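Intracellular protein transport protein USO1 (Saccharomyces cerevisiae S288c, PDB 6LSU) tethers transport vesicles as a homodimeric coiled-coil protein required for ER-to-Golgi transport, this chain being its globular head region. Local coordinates at residues V622-V634 with Y663-Y675. Residues are numbered along the deposited sequence; the frame is centred on the assembly and turned at random.
Sequences VTIKCLVTMLLGV and YASRIKQFKKDSY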
loop_
_atom_site.group_PDB
_atom_site.type_symbol
_atom_site.label_atom_id
_atom_site.label_comp_id
_atom_site.label_asym_id
_atom_site.label_seq_id
_atom_site.Cartn_x
_atom_site.Cartn_y
_atom_site.Cartn_z
ATOM N N VAL A 622 27.873 6.168 -20.828
ATOM C CA VAL A 622 27.193 7.331 -21.471
ATOM C C VAL A 622 26.410 8.136 -20.421
ATOM O O VAL A 622 26.208 9.403 -20.630
ATOM C CB VAL A 622 26.313 6.883 -22.649
ATOM C CG1 VAL A 622 25.565 5.598 -22.342
ATOM C CG2 VAL A 622 25.365 7.986 -23.076
ATOM N N THR A 623 25.979 7.472 -19.335
ATOM C CA THR A 623 25.165 8.113 -18.273
ATOM C C THR A 623 26.067 9.025 -17.429
ATOM O O THR A 623 25.827 10.262 -17.445
ATOM C CB THR A 623 24.396 7.077 -17.449
ATOM O OG1 THR A 623 24.014 6.002 -18.301
ATOM C CG2 THR A 623 23.146 7.669 -16.848
ATOM N N ILE A 624 27.076 8.473 -16.750
ATOM C CA ILE A 624 28.092 9.311 -16.059
ATOM C C ILE A 624 28.602 10.412 -17.001
ATOM O O ILE A 624 28.634 11.602 -16.616
ATOM C CB ILE A 624 29.283 8.498 -15.561
ATOM C CG1 ILE A 624 28.885 7.277 -14.732
ATOM C CG2 ILE A 624 30.177 9.441 -14.796
ATOM C CD1 ILE A 624 28.059 7.618 -13.525
ATOM N N LYS A 625 28.994 10.034 -18.214
ATOM C CA LYS A 625 29.608 11.003 -19.141
ATOM C C LYS A 625 28.631 12.170 -19.297
ATOM O O LYS A 625 29.095 13.327 -19.160
ATOM C CB LYS A 625 30.067 10.259 -20.398
ATOM C CG LYS A 625 30.005 11.000 -21.723
ATOM C CD LYS A 625 30.488 10.110 -22.844
ATOM C CE LYS A 625 29.785 10.355 -24.163
ATOM N NZ LYS A 625 30.100 9.274 -25.135
ATOM N N CYS A 626 27.337 11.919 -19.512
ATOM C CA CYS A 626 26.355 13.029 -19.718
ATOM C C CYS A 626 26.139 13.798 -18.389
ATOM O O CYS A 626 25.947 15.045 -18.414
ATOM C CB CYS A 626 25.039 12.517 -20.296
ATOM S SG CYS A 626 25.178 11.658 -21.907
ATOM N N LEU A 627 26.191 13.112 -17.234
ATOM C CA LEU A 627 25.914 13.761 -15.927
ATOM C C LEU A 627 27.064 14.690 -15.563
ATOM O O LEU A 627 26.762 15.882 -15.134
ATOM C CB LEU A 627 25.668 12.709 -14.841
ATOM C CG LEU A 627 24.257 12.120 -14.845
ATOM C CD1 LEU A 627 24.092 11.111 -13.707
ATOM C CD2 LEU A 627 23.229 13.236 -14.756
ATOM N N VAL A 628 28.307 14.199 -15.720
ATOM C CA VAL A 628 29.532 15.044 -15.641
ATOM C C VAL A 628 29.358 16.235 -16.586
ATOM O O VAL A 628 29.618 17.327 -16.173
ATOM C CB VAL A 628 30.839 14.297 -15.958
ATOM C CG1 VAL A 628 31.991 15.291 -16.019
ATOM C CG2 VAL A 628 31.150 13.236 -14.918
ATOM N N THR A 629 28.978 16.012 -17.831
ATOM C CA THR A 629 28.852 17.099 -18.842
ATOM C C THR A 629 27.808 18.077 -18.316
ATOM O O THR A 629 28.050 19.286 -18.350
ATOM C CB THR A 629 28.447 16.561 -20.215
ATOM O OG1 THR A 629 29.367 15.524 -20.555
ATOM C CG2 THR A 629 28.341 17.643 -21.272
ATOM N N MET A 630 26.676 17.550 -17.845
ATOM C CA MET A 630 25.532 18.365 -17.346
ATOM C C MET A 630 25.982 19.243 -16.155
ATOM O O MET A 630 25.627 20.468 -16.066
ATOM C CB MET A 630 24.408 17.450 -16.891
ATOM C CG MET A 630 23.082 18.160 -16.910
ATOM S SD MET A 630 21.788 17.166 -16.166
ATOM C CE MET A 630 21.790 15.770 -17.294
ATOM N N LEU A 631 26.764 18.648 -15.247
ATOM C CA LEU A 631 27.289 19.382 -14.081
ATOM C C LEU A 631 27.963 20.663 -14.573
ATOM O O LEU A 631 27.685 21.779 -13.981
ATOM C CB LEU A 631 28.269 18.472 -13.346
ATOM C CG LEU A 631 28.308 18.642 -11.836
ATOM C CD1 LEU A 631 29.625 18.110 -11.248
ATOM C CD2 LEU A 631 28.124 20.116 -11.465
ATOM N N LEU A 632 28.855 20.534 -15.566
ATOM C CA LEU A 632 29.703 21.659 -16.035
ATOM C C LEU A 632 28.833 22.713 -16.725
ATOM O O LEU A 632 29.012 23.926 -16.437
ATOM C CB LEU A 632 30.776 21.107 -16.987
ATOM C CG LEU A 632 31.779 20.183 -16.311
ATOM C CD1 LEU A 632 32.648 19.496 -17.337
ATOM C CD2 LEU A 632 32.633 20.956 -15.303
ATOM N N GLY A 633 27.951 22.268 -17.599
ATOM C CA GLY A 633 26.923 23.126 -18.211
ATOM C C GLY A 633 26.160 23.905 -17.167
ATOM O O GLY A 633 26.149 25.139 -17.259
ATOM N N VAL A 634 25.573 23.213 -16.185
ATOM C CA VAL A 634 24.685 23.846 -15.167
ATOM C C VAL A 634 25.558 24.842 -14.408
ATOM O O VAL A 634 25.116 25.978 -14.237
ATOM C CB VAL A 634 23.973 22.805 -14.262
ATOM C CG1 VAL A 634 23.422 23.418 -12.972
ATOM C CG2 VAL A 634 22.863 22.086 -15.017
ATOM N N TYR A 663 28.056 19.177 -26.186
ATOM C CA TYR A 663 27.304 19.442 -24.944
ATOM C C TYR A 663 25.827 19.156 -25.199
ATOM O O TYR A 663 25.297 18.167 -24.621
ATOM C CB TYR A 663 27.521 20.882 -24.480
ATOM C CG TYR A 663 26.640 21.284 -23.323
ATOM C CD1 TYR A 663 26.988 20.980 -22.020
ATOM C CD2 TYR A 663 25.444 21.939 -23.539
ATOM C CE1 TYR A 663 26.186 21.352 -20.953
ATOM C CE2 TYR A 663 24.626 22.306 -22.489
ATOM C CZ TYR A 663 24.998 22.018 -21.194
ATOM O OH TYR A 663 24.192 22.401 -20.175
ATOM N N ALA A 664 25.196 19.967 -26.053
ATOM C CA ALA A 664 23.760 19.850 -26.387
ATOM C C ALA A 664 23.469 18.396 -26.751
ATOM O O ALA A 664 22.418 17.895 -26.327
ATOM C CB ALA A 664 23.359 20.799 -27.494
ATOM N N SER A 665 24.362 17.737 -27.489
ATOM C CA SER A 665 24.142 16.337 -27.937
ATOM C C SER A 665 24.030 15.454 -26.697
ATOM O O SER A 665 23.139 14.590 -26.673
ATOM C CB SER A 665 25.220 15.846 -28.869
ATOM O OG SER A 665 25.331 14.436 -28.814
ATOM N N ARG A 666 24.908 15.676 -25.715
ATOM C CA ARG A 666 25.069 14.769 -24.547
ATOM C C ARG A 666 23.956 15.016 -23.531
ATOM O O ARG A 666 23.739 14.084 -22.729
ATOM C CB ARG A 666 26.420 14.959 -23.862
ATOM C CG ARG A 666 27.574 14.309 -24.607
ATOM C CD ARG A 666 28.903 14.828 -24.102
ATOM N NE ARG A 666 29.993 13.929 -24.457
ATOM C CZ ARG A 666 31.194 13.919 -23.879
ATOM N NH1 ARG A 666 31.485 14.774 -22.912
ATOM N NH2 ARG A 666 32.109 13.043 -24.271
ATOM N N ILE A 667 23.345 16.216 -23.527
ATOM C CA ILE A 667 22.078 16.506 -22.790
ATOM C C ILE A 667 20.919 15.758 -23.466
ATOM O O ILE A 667 20.120 15.127 -22.744
ATOM C CB ILE A 667 21.821 18.022 -22.704
ATOM C CG1 ILE A 667 22.896 18.730 -21.879
ATOM C CG2 ILE A 667 20.417 18.306 -22.182
ATOM C CD1 ILE A 667 23.580 17.856 -20.854
ATOM N N LYS A 668 20.810 15.864 -24.788
ATOM C CA LYS A 668 19.766 15.179 -25.591
ATOM C C LYS A 668 19.978 13.669 -25.474
ATOM O O LYS A 668 18.994 12.956 -25.450
ATOM C CB LYS A 668 19.815 15.632 -27.054
ATOM C CG LYS A 668 18.583 15.292 -27.885
ATOM C CD LYS A 668 18.253 16.336 -28.937
ATOM C CE LYS A 668 16.876 16.144 -29.542
ATOM N NZ LYS A 668 16.339 17.419 -30.073
ATOM N N GLN A 669 21.221 13.196 -25.370
ATOM C CA GLN A 669 21.483 11.737 -25.386
ATOM C C GLN A 669 21.109 11.170 -24.022
ATOM O O GLN A 669 20.781 9.947 -23.957
ATOM C CB GLN A 669 22.930 11.369 -25.719
ATOM C CG GLN A 669 23.139 9.857 -25.684
ATOM C CD GLN A 669 24.433 9.352 -26.275
ATOM O OE1 GLN A 669 25.525 9.716 -25.830
ATOM N NE2 GLN A 669 24.308 8.459 -27.255
ATOM N N PHE A 670 21.179 12.002 -22.976
ATOM C CA PHE A 670 20.893 11.616 -21.568
ATOM C C PHE A 670 19.399 11.303 -21.401
ATOM O O PHE A 670 19.069 10.285 -20.759
ATOM C CB PHE A 670 21.320 12.729 -20.605
ATOM C CG PHE A 670 20.971 12.473 -19.161
ATOM C CD1 PHE A 670 21.650 11.512 -18.425
ATOM C CD2 PHE A 670 19.913 13.141 -18.567
ATOM C CE1 PHE A 670 21.323 11.273 -17.100
ATOM C CE2 PHE A 670 19.578 12.886 -17.247
ATOM C CZ PHE A 670 20.297 11.973 -16.508
ATOM N N LYS A 671 18.546 12.181 -21.939
ATOM C CA LYS A 671 17.072 12.012 -21.963
ATOM C C LYS A 671 16.734 10.711 -22.704
ATOM O O LYS A 671 15.984 9.910 -22.131
ATOM C CB LYS A 671 16.384 13.245 -22.576
ATOM C CG LYS A 671 14.918 13.445 -22.193
ATOM C CD LYS A 671 14.245 12.180 -21.625
ATOM C CE LYS A 671 12.749 12.274 -21.382
ATOM N NZ LYS A 671 12.421 12.999 -20.128
ATOM N N LYS A 672 17.293 10.461 -23.895
ATOM C CA LYS A 672 16.765 9.414 -24.823
ATOM C C LYS A 672 17.519 8.079 -24.742
ATOM O O LYS A 672 16.896 7.085 -25.065
ATOM C CB LYS A 672 16.770 9.877 -26.283
ATOM C CG LYS A 672 16.384 11.329 -26.544
ATOM C CD LYS A 672 14.956 11.730 -26.185
ATOM C CE LYS A 672 13.863 10.873 -26.804
ATOM N NZ LYS A 672 13.202 9.997 -25.804
ATOM N N ASP A 673 18.792 8.017 -24.362
ATOM C CA ASP A 673 19.615 6.797 -24.623
ATOM C C ASP A 673 20.431 6.367 -23.387
ATOM O O ASP A 673 21.361 5.557 -23.554
ATOM C CB ASP A 673 20.508 7.008 -25.857
ATOM C CG ASP A 673 21.039 5.732 -26.495
ATOM O OD1 ASP A 673 20.553 4.632 -26.132
ATOM O OD2 ASP A 673 21.938 5.848 -27.355
ATOM N N SER A 674 20.084 6.826 -22.179
ATOM C CA SER A 674 20.807 6.472 -20.923
ATOM C C SER A 674 19.894 5.719 -19.954
ATOM O O SER A 674 18.713 5.499 -20.277
ATOM C CB SER A 674 21.357 7.705 -20.259
ATOM O OG SER A 674 20.296 8.556 -19.861
ATOM N N TYR A 675 20.424 5.368 -18.780
ATOM C CA TYR A 675 19.639 4.859 -17.625
ATOM C C TYR A 675 18.443 5.772 -17.349
ATOM O O TYR A 675 17.326 5.288 -17.086
ATOM C CB TYR A 675 20.487 4.783 -16.369
ATOM C CG TYR A 675 21.312 3.531 -16.294
ATOM C CD1 TYR A 675 22.390 3.322 -17.130
ATOM C CD2 TYR A 675 21.016 2.546 -15.375
ATOM C CE1 TYR A 675 23.151 2.164 -17.055
ATOM C CE2 TYR A 675 21.770 1.387 -15.283
ATOM C CZ TYR A 675 22.838 1.183 -16.137
ATOM O OH TYR A 675 23.600 0.056 -16.044
#
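Helix 622-634 and helix 663-673 pack with segment axes 9.0 Å apart and cross obliquely, their N-to-C directions 130° apart; C626 lies nearest R666, T629 nearest Y663, and T623 pairs with S674 just past the second helix. F670 enters a knob-into-hole site formed by T623, C626, L627 and M630. M630, CG anti to its backbone N, bends at chi3 (-63°) so that its methyl comes over one ring face, a CH-pi contact with CE 3.8 Å from the F670 ring centroid. L627 CD2 meets F670 CE1 at 3.6 Å, and T623 CG2 approaches the ring edge. At the far end, Y663 CE1 lies 3.3 Å from G633 CA, and the tyrosine hydroxyl is hydrogen-bonded to I716 O.

The extended R666 crosses K625 at about a right angle, with K625 CG 3.8 Å above the guanidinium plane, over its centre. R666 NH1 gives T629 OG1 a weak hydrogen bond (3.3 Å, 131° at the hydrogen), while NH2 bonds S614 O. T629 OG1 itself donates to K625 O at 2.6 Å. An alanine in place of R666 would probably leave S614 O without this donor and the K625 methylenes without their flat partner. Knob-into-hole packing and a Met-aromatic contact, M630 SD lying obliquely 5.4 Å from the F670 ring centroid, thus join ARM repeat 10 to helix 660-673 in the mainly helical globular head.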